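Probable tagatose 6-phosphate kinase (Sinorhizobium meliloti, PDB 3TXV) probably acts in carbohydrate metabolism, perhaps as a tagatose-6-phosphate kinase, and belongs to the GatZ/KbaZ-like family of tagatose-1,6-bisphosphate aldolase subunits. Local coordinates at residues M38-H42 / I78-F84; P31-E35 / F74-I78; V48-C54 / L90-L96; G22-S28 / A284-G289. One frame throughout, in Å; residues are numbered along the deposited sequence.

Interaction 1 (M38-H42 / I78-F84); sequences MLRAH and IADRIEF
Selenomethionine M38 reaches from helix 31-43 over the ring of F84 to the end of helix 68-81. Its CB lies 3.9 Å from I82 CD1 and also near F84 CD2. Next, CG stands almost over the middle of the F84 ring, 4.1 Å from the centroid and only 10° off the ring normal, a CH-pi contact. The chain is extended beyond CG, which carries SE past the ring to a more oblique Met-aromatic position 4.9 Å from the F84 centroid; SE also meets I78 CG2 at 3.7 Å, the two side chains crossing at about a right angle. At the tip, M38 CE closes on A79 CB at 3.5 Å. A Schellman motif ends helix 68-81 and turns the chain so that F84 comes back beneath M38: E83 has positive phi, E83 N bonds to D80 O and F84 N to A79 O. The F84 ring is directed there with its CG anti to the backbone N (chi1 -176°). Both helices are among the outer helices of a beta/alpha barrel, and M38, A79 and F84 rest on I89 of strand 89-96, with V48 of strand 48-53 also beneath M38 and F84. One turn further along helix 31-43, the H42 ring takes the edge of F84 against its face in a T-shaped pair, centroids 5.8 Å apart and planes at 87°. Nearer the exposed margin, L39 CD2 touches I82 CD1, the same methyl that M38 uses, at 4.0 Å, so this methyl bridges neighbouring side chains of helix 31-43.

Interaction 2 (P31-E35 / F74-I78); sequences PLVIE and FVGAI
The F74 ring receives I78 CD1 over one face, 4.3 Å above the plane and displaced toward the rim, while P31 and I34 come to its edge. P31 CD lies in the ring plane, 3.9 Å from F74 CZ, and I34 CD1 approaches F74 CE2 at 3.8 Å. The ring thus points its rim at the first turn of helix 31-43. It gets there because F74 CG stands anti to the backbone N (chi1 176°), leading the phenyl group over toward the other helix.

Behind the ring, the isoleucines interlock at about a right angle. I78 CD1 fits against I34 CG2 at 3.7 Å and also lies near the carbonyl oxygen of P31, and I78 CG2 turns the other way to rest on the backbone of E35, 3.8 Å from E35 CA. Replacing I78 with an alanine would probably open a gap between the two helices beside I34 and E35 and leave the face of F74 without the methyl that lies on it. The carboxylate of E35 extends out of this apolar patch, and OE2 forms a salt bridge with K408 of helix 407-424.

The two helical segments cross at -58° with their axes 10.0 Å apart, neighbours in the outer layer of the barrel. M38, a turn further along helix 31-43, touches V75. On the far side of helix 31-43, V33 packs against helices 290-310 and 407-424, while I34 and V75 reach inward to I50 of strand 48-53.

Interaction 3 (V48-C54 / L90-L96); sequences VLIEATC and LLGGDHL
V48 O and L90 N begin a run of six backbone hydrogen bonds between parallel strands 48-53 and 89-96. L90 N meets V48 O at 2.8 Å, I50 N meets L90 O at 2.8 Å, and G92 N, A52 N and D94 N follow with I50 O, G92 O and A52 O. C54 N to D94 O, 3.0 Å and near the C=O line, ends the run. A52 N lies 55° out of the carbonyl plane of G92.

On the face carrying E51 and D94, buried carboxylates take partners from other strands. E51 bends at chi2 (-132°) over G92, whose lack of a side chain admits it; OE2 pairs with K127 in a salt bridge and hydrogen-bonds to S25 OG. A leucine in its place would probably leave K127 without this countercharge and S25 OG without its bond. D94 OD1 takes a salt bridge from K287 NZ and a hydrogen bond with H129 ND1. H95 ND1 bonds to D131, and H95 with E178 and H265 may frame a vacant metal site.

The opposite face packs on helix 68-81, the beta-alpha-beta crossover, through A52 and L91 against F71, and V48 rests on A37 and A41 of helix 31-43.

Interaction 4 (G22-S28 / A284-G289); sequences GIPSICS and AILKVG
Strands 23-26 and 283-288 are the first and last of the eight-stranded parallel barrel, and their pairing closes it, the (beta/alpha)8 or TIM-barrel topology. I23 N bonds to A284 O at 2.9 Å, and L286 N returns to I23 O, in the carbonyl plane. S25 then takes both roles, donating through N to L286 O and accepting V288 N at its O; the latter is the straightest of the set, with 172° at the hydrogen. C27 N to V288 O, 3.2 Å, completes five bonds. At the start, G22 offers no side chain to the neighbouring strand, where a CB would run into A284 O.

Inside the barrel, I23 and I285 lie side by side, CG2 of I23 against CG1 of I285 at 3.8 Å. Beyond them the K287 chain runs alongside S25 and C27: K287 CG touches S25 CB at 3.7 Å, and K287 CE lies near both S25 OG and C27 SG, 3.4 Å from the sulfur. Bends at chi3 (120°) and chi4 (128°) carry NZ to E263, with which it forms a salt bridge in addition to that with D94, while S25 OG keeps its bond to E51.

On the outer face, I26 CD1 meets V288 CG1 at 4.1 Å, again with the side chains pointing the same way. G289 holds the N-cap position of helix 290-310, its N bonded to D268. Helix 407-424 lies over this outer face, with Y422 against P24 and V288, F423 against P24, and L419 against I26, while strands 48-53 and 261-264 flank the pair.

Overall arrangement
From the N terminus, strand 23-26 opens the barrel and meets strand 283-288 only after some 255 intervening residues; interaction 4 closes that long loop, and the other three are nested inside it. Interactions 2 and 1 follow along helix 31-43, each closing onto helix 68-81; their segments alternate in sequence, so they cross, and they share I78. Interaction 3 crosses both, joining strands 48-53 and 89-96, the strands before and after helix 68-81 in the chain. Strand 48-53 backs both helix contacts, tying the outer layer to the sheet, and it also pairs with strand 23-26, which links interactions 3 and 4 within the barrel.

Interaction 1 (M38-H42 / I78-F84)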
loop_
_atom_site.group_PDB
_atom_site.type_symbol
_atom_site.label_atom_id
_atom_site.label_comp_id
_atom_site.label_asym_id
_atom_site.label_seq_id
_atom_site.Cartn_x
_atom_site.Cartn_y
_atom_site.Cartn_z
HETATM N N MSE A 38 -2.503 -11.862 -5.289
HETATM C CA MSE A 38 -2.212 -12.696 -6.434
HETATM C C MSE A 38 -3.445 -13.540 -6.823
HETATM O O MSE A 38 -3.927 -13.427 -7.936
HETATM C CB MSE A 38 -0.962 -13.540 -6.193
HETATM C CG MSE A 38 0.355 -12.792 -6.355
HETATM SE SE MSE A 38 1.602 -13.809 -5.341
HETATM C CE MSE A 38 3.323 -13.271 -6.021
ATOM N N LEU A 39 -3.993 -14.319 -5.887
ATOM C CA LEU A 39 -5.153 -15.177 -6.154
ATOM C C LEU A 39 -6.294 -14.480 -6.882
ATOM O O LEU A 39 -6.940 -15.076 -7.747
ATOM C CB LEU A 39 -5.666 -15.857 -4.876
ATOM C CG LEU A 39 -4.782 -16.982 -4.282
ATOM C CD1 LEU A 39 -5.352 -17.565 -3.001
ATOM C CD2 LEU A 39 -4.496 -18.120 -5.278
ATOM N N ARG A 40 -6.554 -13.223 -6.555
ATOM C CA ARG A 40 -7.619 -12.512 -7.237
ATOM C C ARG A 40 -7.206 -12.174 -8.667
ATOM O O ARG A 40 -7.966 -12.435 -9.619
ATOM C CB ARG A 40 -8.042 -11.280 -6.442
ATOM C CG ARG A 40 -8.756 -10.210 -7.246
ATOM C CD ARG A 40 -10.081 -10.650 -7.759
ATOM N NE ARG A 40 -10.832 -11.315 -6.706
ATOM C CZ ARG A 40 -12.146 -11.505 -6.722
ATOM N NH1 ARG A 40 -12.870 -11.067 -7.739
ATOM N NH2 ARG A 40 -12.736 -12.123 -5.711
ATOM N N ALA A 41 -6.012 -11.605 -8.834
ATOM C CA ALA A 41 -5.477 -11.371 -10.169
ATOM C C ALA A 41 -5.595 -12.633 -11.041
ATOM O O ALA A 41 -6.119 -12.570 -12.152
ATOM C CB ALA A 41 -4.055 -10.903 -10.096
ATOM N N HIS A 42 -5.295 -13.784 -10.500
ATOM C CA HIS A 42 -5.371 -14.986 -11.264
ATOM C C HIS A 42 -6.772 -15.168 -11.771
ATOM O O HIS A 42 -6.982 -15.585 -12.869
ATOM C CB HIS A 42 -5.026 -16.150 -10.380
ATOM C CG HIS A 42 -4.383 -17.282 -11.106
ATOM N ND1 HIS A 42 -3.752 -18.317 -10.459
ATOM C CD2 HIS A 42 -4.258 -17.527 -12.425
ATOM C CE1 HIS A 42 -3.269 -19.155 -11.351
ATOM N NE2 HIS A 42 -3.568 -18.700 -12.550
ATOM N N ILE A 78 6.090 -16.611 -2.414
ATOM C CA ILE A 78 4.635 -16.642 -2.322
ATOM C C ILE A 78 4.046 -17.167 -3.645
ATOM O O ILE A 78 3.209 -18.076 -3.653
ATOM C CB ILE A 78 4.128 -15.204 -1.984
ATOM C CG1 ILE A 78 4.629 -14.793 -0.616
ATOM C CG2 ILE A 78 2.643 -15.091 -1.997
ATOM C CD1 ILE A 78 4.381 -13.360 -0.325
ATOM N N ALA A 79 4.516 -16.600 -4.755
ATOM C CA ALA A 79 4.020 -16.925 -6.079
ATOM C C ALA A 79 4.134 -18.406 -6.306
ATOM O O ALA A 79 3.210 -19.053 -6.791
ATOM C CB ALA A 79 4.818 -16.183 -7.128
ATOM N N ASP A 80 5.289 -18.940 -5.950
ATOM C CA ASP A 80 5.535 -20.356 -6.130
ATOM C C ASP A 80 4.550 -21.157 -5.283
ATOM O O ASP A 80 3.780 -21.944 -5.838
ATOM C CB ASP A 80 6.970 -20.730 -5.747
ATOM C CG ASP A 80 8.002 -20.032 -6.584
ATOM O OD1 ASP A 80 7.664 -19.443 -7.658
ATOM O OD2 ASP A 80 9.165 -20.091 -6.136
ATOM N N ARG A 81 4.566 -20.951 -3.962
ATOM C CA ARG A 81 3.681 -21.687 -3.062
ATOM C C ARG A 81 2.279 -21.944 -3.670
ATOM O O ARG A 81 1.629 -22.946 -3.336
ATOM C CB ARG A 81 3.558 -20.966 -1.699
ATOM C CG ARG A 81 4.694 -21.167 -0.688
ATOM N N ILE A 82 1.844 -21.052 -4.566
ATOM C CA ILE A 82 0.475 -21.038 -5.122
ATOM C C ILE A 82 0.430 -21.110 -6.652
ATOM O O ILE A 82 -0.581 -20.727 -7.258
ATOM C CB ILE A 82 -0.345 -19.771 -4.654
ATOM C CG1 ILE A 82 0.358 -18.468 -5.056
ATOM C CG2 ILE A 82 -0.563 -19.793 -3.149
ATOM C CD1 ILE A 82 -0.550 -17.273 -5.181
ATOM N N GLU A 83 1.519 -21.568 -7.276
ATOM C CA GLU A 83 1.619 -21.655 -8.744
ATOM C C GLU A 83 1.137 -20.366 -9.451
ATOM O O GLU A 83 0.202 -20.395 -10.280
ATOM C CB GLU A 83 0.837 -22.872 -9.300
ATOM C CG GLU A 83 0.519 -24.010 -8.303
ATOM C CD GLU A 83 1.516 -25.165 -8.369
ATOM O OE1 GLU A 83 2.648 -25.042 -7.821
ATOM O OE2 GLU A 83 1.144 -26.206 -8.974
ATOM N N PHE A 84 1.761 -19.246 -9.126
ATOM C CA PHE A 84 1.459 -18.002 -9.795
ATOM C C PHE A 84 2.674 -17.540 -10.564
ATOM O O PHE A 84 3.761 -17.494 -10.035
ATOM C CB PHE A 84 1.078 -16.944 -8.800
ATOM C CG PHE A 84 0.676 -15.678 -9.429
ATOM C CD1 PHE A 84 1.587 -14.721 -9.703
ATOM C CD2 PHE A 84 -0.609 -15.455 -9.779
ATOM C CE1 PHE A 84 1.218 -13.591 -10.298
ATOM C CE2 PHE A 84 -0.966 -14.306 -10.382
ATOM C CZ PHE A 84 -0.063 -13.378 -10.629
#

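Interaction 2 (P31-E35 / F74-I78)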
loop_
_atom_site.group_PDB
_atom_site.type_symbol
_atom_site.label_atom_id
_atom_site.label_comp_id
_atom_site.label_asym_id
_atom_site.label_seq_id
_atom_site.Cartn_x
_atom_site.Cartn_y
_atom_site.Cartn_z
ATOM N N PRO A 31 2.515 -11.015 3.786
ATOM C CA PRO A 31 2.494 -12.277 3.009
ATOM C C PRO A 31 1.090 -12.743 2.607
ATOM O O PRO A 31 0.883 -13.113 1.444
ATOM C CB PRO A 31 3.117 -13.299 3.962
ATOM C CG PRO A 31 3.531 -12.542 5.208
ATOM C CD PRO A 31 3.509 -11.072 4.869
ATOM N N LEU A 32 0.128 -12.733 3.542
ATOM C CA LEU A 32 -1.216 -13.156 3.198
ATOM C C LEU A 32 -1.946 -12.177 2.309
ATOM O O LEU A 32 -2.742 -12.598 1.479
ATOM C CB LEU A 32 -2.046 -13.448 4.421
ATOM C CG LEU A 32 -1.650 -14.722 5.144
ATOM C CD1 LEU A 32 -2.156 -14.657 6.593
ATOM C CD2 LEU A 32 -2.188 -15.964 4.426
ATOM N N VAL A 33 -1.703 -10.878 2.463
ATOM C CA VAL A 33 -2.297 -9.924 1.525
ATOM C C VAL A 33 -1.687 -10.133 0.120
ATOM O O VAL A 33 -2.394 -10.135 -0.876
ATOM C CB VAL A 33 -2.173 -8.430 1.976
ATOM C CG1 VAL A 33 -2.716 -7.471 0.883
ATOM C CG2 VAL A 33 -2.889 -8.194 3.273
ATOM N N ILE A 34 -0.387 -10.347 0.035
ATOM C CA ILE A 34 0.187 -10.565 -1.272
ATOM C C ILE A 34 -0.431 -11.822 -1.938
ATOM O O ILE A 34 -0.958 -11.732 -3.066
ATOM C CB ILE A 34 1.729 -10.602 -1.212
ATOM C CG1 ILE A 34 2.264 -9.184 -1.009
ATOM C CG2 ILE A 34 2.311 -11.164 -2.505
ATOM C CD1 ILE A 34 3.444 -9.130 -0.080
ATOM N N GLU A 35 -0.383 -12.962 -1.226
ATOM C CA GLU A 35 -0.994 -14.226 -1.648
ATOM C C GLU A 35 -2.410 -13.980 -2.114
ATOM O O GLU A 35 -2.808 -14.447 -3.174
ATOM C CB GLU A 35 -0.983 -15.209 -0.483
ATOM C CG GLU A 35 -1.633 -16.615 -0.700
ATOM C CD GLU A 35 -1.221 -17.599 0.417
ATOM O OE1 GLU A 35 -0.360 -17.232 1.269
ATOM O OE2 GLU A 35 -1.722 -18.740 0.448
ATOM N N PHE A 74 11.204 -12.595 -1.773
ATOM C CA PHE A 74 10.063 -12.665 -0.862
ATOM C C PHE A 74 8.727 -12.824 -1.619
ATOM O O PHE A 74 8.035 -13.826 -1.466
ATOM C CB PHE A 74 10.066 -11.396 0.003
ATOM C CG PHE A 74 8.888 -11.272 0.935
ATOM C CD1 PHE A 74 8.855 -11.985 2.132
ATOM C CD2 PHE A 74 7.837 -10.411 0.627
ATOM C CE1 PHE A 74 7.780 -11.873 2.977
ATOM C CE2 PHE A 74 6.761 -10.291 1.471
ATOM C CZ PHE A 74 6.722 -11.010 2.649
ATOM N N VAL A 75 8.379 -11.835 -2.436
ATOM C CA VAL A 75 7.212 -11.921 -3.306
ATOM C C VAL A 75 7.266 -13.175 -4.232
ATOM O O VAL A 75 6.247 -13.841 -4.471
ATOM C CB VAL A 75 7.023 -10.603 -4.124
ATOM C CG1 VAL A 75 5.826 -10.682 -5.042
ATOM C CG2 VAL A 75 6.822 -9.420 -3.212
ATOM N N GLY A 76 8.431 -13.509 -4.759
ATOM C CA GLY A 76 8.520 -14.700 -5.591
ATOM C C GLY A 76 8.216 -16.028 -4.878
ATOM O O GLY A 76 7.677 -16.977 -5.478
ATOM N N ALA A 77 8.561 -16.090 -3.595
ATOM C CA ALA A 77 8.372 -17.289 -2.798
ATOM C C ALA A 77 6.879 -17.652 -2.667
ATOM O O ALA A 77 6.472 -18.826 -2.796
ATOM C CB ALA A 77 9.010 -17.092 -1.437
ATOM N N ILE A 78 6.090 -16.611 -2.414
ATOM C CA ILE A 78 4.635 -16.642 -2.322
ATOM C C ILE A 78 4.046 -17.167 -3.645
ATOM O O ILE A 78 3.209 -18.076 -3.653
ATOM C CB ILE A 78 4.128 -15.204 -1.984
ATOM C CG1 ILE A 78 4.629 -14.793 -0.616
ATOM C CG2 ILE A 78 2.643 -15.091 -1.997
ATOM C CD1 ILE A 78 4.381 -13.360 -0.325
#

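Interaction 3 (V48-C54 / L90-L96)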
loop_
_atom_site.group_PDB
_atom_site.type_symbol
_atom_site.label_atom_id
_atom_site.label_comp_id
_atom_site.label_asym_id
_atom_site.label_seq_id
_atom_site.Cartn_x
_atom_site.Cartn_y
_atom_site.Cartn_z
ATOM N N VAL A 48 -0.791 -8.459 -11.427
ATOM C CA VAL A 48 -0.876 -7.882 -10.102
ATOM C C VAL A 48 0.247 -6.880 -9.841
ATOM O O VAL A 48 1.452 -7.205 -9.954
ATOM C CB VAL A 48 -0.878 -8.975 -9.021
ATOM C CG1 VAL A 48 0.437 -9.709 -8.972
ATOM C CG2 VAL A 48 -1.220 -8.405 -7.663
ATOM N N LEU A 49 -0.150 -5.659 -9.486
ATOM C CA LEU A 49 0.816 -4.621 -9.159
ATOM C C LEU A 49 1.145 -4.649 -7.664
ATOM O O LEU A 49 0.289 -4.360 -6.815
ATOM C CB LEU A 49 0.253 -3.270 -9.579
ATOM C CG LEU A 49 1.062 -2.020 -9.329
ATOM C CD1 LEU A 49 2.467 -2.158 -9.858
ATOM C CD2 LEU A 49 0.362 -0.901 -10.026
ATOM N N ILE A 50 2.372 -5.015 -7.324
ATOM C CA ILE A 50 2.775 -4.916 -5.925
ATOM C C ILE A 50 3.884 -3.875 -5.677
ATOM O O ILE A 50 4.936 -3.884 -6.337
ATOM C CB ILE A 50 3.147 -6.256 -5.346
ATOM C CG1 ILE A 50 1.957 -7.168 -5.437
ATOM C CG2 ILE A 50 3.514 -6.104 -3.885
ATOM C CD1 ILE A 50 2.356 -8.616 -5.508
ATOM N N GLU A 51 3.634 -2.998 -4.701
ATOM C CA GLU A 51 4.476 -1.825 -4.459
ATOM C C GLU A 51 5.142 -1.864 -3.082
ATOM O O GLU A 51 4.588 -2.394 -2.146
ATOM C CB GLU A 51 3.643 -0.544 -4.608
ATOM C CG GLU A 51 2.910 -0.420 -5.929
ATOM C CD GLU A 51 3.119 0.942 -6.562
ATOM O OE1 GLU A 51 4.224 1.514 -6.358
ATOM O OE2 GLU A 51 2.189 1.447 -7.257
ATOM N N ALA A 52 6.341 -1.312 -2.981
ATOM C CA ALA A 52 7.015 -1.101 -1.710
ATOM C C ALA A 52 7.427 0.384 -1.620
ATOM O O ALA A 52 7.547 1.022 -2.659
ATOM C CB ALA A 52 8.205 -2.005 -1.633
ATOM N N THR A 53 7.602 0.941 -0.416
ATOM C CA THR A 53 8.006 2.374 -0.257
ATOM C C THR A 53 9.468 2.543 0.116
ATOM O O THR A 53 10.027 1.702 0.786
ATOM C CB THR A 53 7.196 3.196 0.830
ATOM O OG1 THR A 53 6.937 2.393 1.981
ATOM C CG2 THR A 53 5.899 3.766 0.298
ATOM N N CYS A 54 10.057 3.660 -0.298
ATOM C CA CYS A 54 11.436 4.025 -0.004
ATOM C C CYS A 54 11.864 3.553 1.361
ATOM O O CYS A 54 12.811 2.759 1.482
ATOM C CB CYS A 54 11.600 5.548 -0.093
ATOM S SG CYS A 54 10.392 6.570 0.982
ATOM N N LEU A 90 3.992 -7.602 -11.121
ATOM C CA LEU A 90 4.557 -6.311 -11.448
ATOM C C LEU A 90 5.041 -5.604 -10.200
ATOM O O LEU A 90 4.303 -5.414 -9.282
ATOM C CB LEU A 90 3.498 -5.465 -12.107
ATOM C CG LEU A 90 3.455 -5.399 -13.609
ATOM C CD1 LEU A 90 4.015 -6.616 -14.189
ATOM C CD2 LEU A 90 2.073 -5.257 -14.000
ATOM N N LEU A 91 6.282 -5.178 -10.171
ATOM C CA LEU A 91 6.801 -4.604 -8.929
ATOM C C LEU A 91 6.964 -3.095 -8.957
ATOM O O LEU A 91 7.729 -2.570 -9.747
ATOM C CB LEU A 91 8.127 -5.241 -8.554
ATOM C CG LEU A 91 8.079 -6.655 -8.001
ATOM C CD1 LEU A 91 9.480 -7.182 -7.881
ATOM C CD2 LEU A 91 7.420 -6.678 -6.642
ATOM N N GLY A 92 6.240 -2.401 -8.084
ATOM C CA GLY A 92 6.372 -0.954 -7.930
ATOM C C GLY A 92 7.296 -0.495 -6.803
ATOM O O GLY A 92 7.645 -1.267 -5.899
ATOM N N GLY A 93 7.711 0.770 -6.882
ATOM C CA GLY A 93 8.481 1.439 -5.845
ATOM C C GLY A 93 7.725 2.718 -5.585
ATOM O O GLY A 93 7.412 3.485 -6.519
ATOM N N ASP A 94 7.389 2.934 -4.320
ATOM C CA ASP A 94 6.531 4.046 -3.930
ATOM C C ASP A 94 7.287 5.081 -3.129
ATOM O O ASP A 94 8.066 4.753 -2.231
ATOM C CB ASP A 94 5.333 3.534 -3.126
ATOM C CG ASP A 94 4.411 4.662 -2.663
ATOM O OD1 ASP A 94 4.312 5.664 -3.400
ATOM O OD2 ASP A 94 3.798 4.561 -1.580
ATOM N N HIS A 95 7.027 6.340 -3.447
ATOM C CA HIS A 95 7.743 7.456 -2.827
ATOM C C HIS A 95 9.247 7.207 -2.801
ATOM O O HIS A 95 9.818 7.086 -1.723
ATOM C CB HIS A 95 7.226 7.747 -1.390
ATOM C CG HIS A 95 5.820 8.258 -1.354
ATOM N ND1 HIS A 95 5.499 9.568 -1.649
ATOM C CD2 HIS A 95 4.646 7.632 -1.084
ATOM C CE1 HIS A 95 4.183 9.723 -1.575
ATOM N NE2 HIS A 95 3.643 8.563 -1.234
ATOM N N LEU A 96 9.890 7.126 -3.962
ATOM C CA LEU A 96 11.350 6.970 -3.996
ATOM C C LEU A 96 12.015 8.320 -4.060
ATOM O O LEU A 96 11.552 9.214 -4.747
ATOM C CB LEU A 96 11.782 6.115 -5.183
ATOM C CG LEU A 96 11.509 4.604 -5.186
ATOM C CD1 LEU A 96 10.464 4.153 -4.207
ATOM C CD2 LEU A 96 11.145 4.179 -6.585
#

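Interaction 4 (G22-S28 / A284-G289)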
loop_
_atom_site.group_PDB
_atom_site.type_symbol
_atom_site.label_atom_id
_atom_site.label_comp_id
_atom_site.label_asym_id
_atom_site.label_seq_id
_atom_site.Cartn_x
_atom_site.Cartn_y
_atom_site.Cartn_z
ATOM N N GLY A 22 -8.224 0.237 -15.444
ATOM C CA GLY A 22 -7.259 0.910 -14.584
ATOM C C GLY A 22 -6.510 -0.211 -13.891
ATOM O O GLY A 22 -6.762 -1.392 -14.163
ATOM N N ILE A 23 -5.590 0.128 -13.003
ATOM C CA ILE A 23 -4.882 -0.916 -12.262
ATOM C C ILE A 23 -4.881 -0.643 -10.758
ATOM O O ILE A 23 -4.658 0.519 -10.328
ATOM C CB ILE A 23 -3.469 -1.190 -12.824
ATOM C CG1 ILE A 23 -2.866 -2.399 -12.158
ATOM C CG2 ILE A 23 -2.541 -0.020 -12.630
ATOM C CD1 ILE A 23 -1.984 -3.223 -13.093
ATOM N N PRO A 24 -5.221 -1.685 -9.958
ATOM C CA PRO A 24 -5.151 -1.601 -8.490
ATOM C C PRO A 24 -3.725 -1.730 -8.031
ATOM O O PRO A 24 -2.968 -2.535 -8.586
ATOM C CB PRO A 24 -5.964 -2.810 -8.019
ATOM C CG PRO A 24 -6.085 -3.666 -9.159
ATOM C CD PRO A 24 -6.037 -2.827 -10.378
ATOM N N SER A 25 -3.352 -0.910 -7.057
ATOM C CA SER A 25 -1.988 -0.919 -6.549
ATOM C C SER A 25 -1.973 -1.448 -5.132
ATOM O O SER A 25 -2.618 -0.894 -4.245
ATOM C CB SER A 25 -1.404 0.483 -6.599
ATOM O OG SER A 25 -0.008 0.427 -6.481
ATOM N N ILE A 26 -1.254 -2.531 -4.906
ATOM C CA ILE A 26 -1.247 -3.124 -3.585
ATOM C C ILE A 26 0.039 -2.775 -2.875
ATOM O O ILE A 26 1.083 -3.331 -3.231
ATOM C CB ILE A 26 -1.328 -4.642 -3.658
ATOM C CG1 ILE A 26 -2.324 -5.123 -4.758
ATOM C CG2 ILE A 26 -1.572 -5.190 -2.293
ATOM C CD1 ILE A 26 -3.758 -4.565 -4.680
ATOM N N CYS A 27 -0.018 -1.853 -1.903
ATOM C CA CYS A 27 1.131 -1.610 -1.027
ATOM C C CYS A 27 0.858 -2.176 0.324
ATOM O O CYS A 27 0.565 -1.441 1.280
ATOM C CB CYS A 27 1.455 -0.137 -0.832
ATOM S SG CYS A 27 0.754 0.842 -2.065
ATOM N N SER A 28 0.942 -3.485 0.407
ATOM C CA SER A 28 1.053 -4.101 1.690
ATOM C C SER A 28 2.298 -4.978 1.660
ATOM O O SER A 28 2.759 -5.411 0.603
ATOM C CB SER A 28 -0.220 -4.872 2.045
ATOM O OG SER A 28 -0.644 -4.528 3.363
ATOM N N ALA A 284 -6.654 6.455 -12.328
ATOM C CA ALA A 284 -6.692 5.113 -12.888
ATOM C C ALA A 284 -5.801 4.149 -12.153
ATOM O O ALA A 284 -5.913 2.937 -12.339
ATOM C CB ALA A 284 -6.327 5.135 -14.357
ATOM N N ILE A 285 -4.889 4.678 -11.355
ATOM C CA ILE A 285 -4.076 3.843 -10.491
ATOM C C ILE A 285 -4.514 4.164 -9.091
ATOM O O ILE A 285 -4.489 5.336 -8.672
ATOM C CB ILE A 285 -2.595 4.122 -10.621
ATOM C CG1 ILE A 285 -2.092 3.681 -12.003
ATOM C CG2 ILE A 285 -1.873 3.432 -9.509
ATOM C CD1 ILE A 285 -0.928 4.444 -12.465
ATOM N N LEU A 286 -4.926 3.106 -8.394
ATOM C CA LEU A 286 -5.577 3.157 -7.105
ATOM C C LEU A 286 -4.694 2.481 -6.098
ATOM O O LEU A 286 -4.572 1.265 -6.105
ATOM C CB LEU A 286 -6.892 2.387 -7.185
ATOM C CG LEU A 286 -7.913 2.983 -8.143
ATOM C CD1 LEU A 286 -8.856 1.911 -8.615
ATOM C CD2 LEU A 286 -8.663 4.144 -7.455
ATOM N N LYS A 287 -4.147 3.214 -5.166
ATOM C CA LYS A 287 -3.330 2.580 -4.179
ATOM C C LYS A 287 -4.116 2.219 -2.949
ATOM O O LYS A 287 -4.736 3.048 -2.337
ATOM C CB LYS A 287 -2.223 3.521 -3.778
ATOM C CG LYS A 287 -1.175 3.705 -4.806
ATOM C CD LYS A 287 0.082 4.243 -4.199
ATOM C CE LYS A 287 1.237 3.328 -4.403
ATOM N NZ LYS A 287 2.385 4.000 -4.987
ATOM N N VAL A 288 -4.121 0.956 -2.602
ATOM C CA VAL A 288 -4.749 0.560 -1.396
ATOM C C VAL A 288 -3.698 -0.173 -0.668
ATOM O O VAL A 288 -2.953 -0.872 -1.249
ATOM C CB VAL A 288 -5.883 -0.340 -1.694
ATOM C CG1 VAL A 288 -5.430 -1.455 -2.502
ATOM C CG2 VAL A 288 -6.559 -0.773 -0.458
ATOM N N GLY A 289 -3.644 0.026 0.633
ATOM C CA GLY A 289 -2.829 -0.746 1.528
ATOM C C GLY A 289 -3.532 -1.083 2.813
ATOM O O GLY A 289 -3.807 -2.202 3.104
#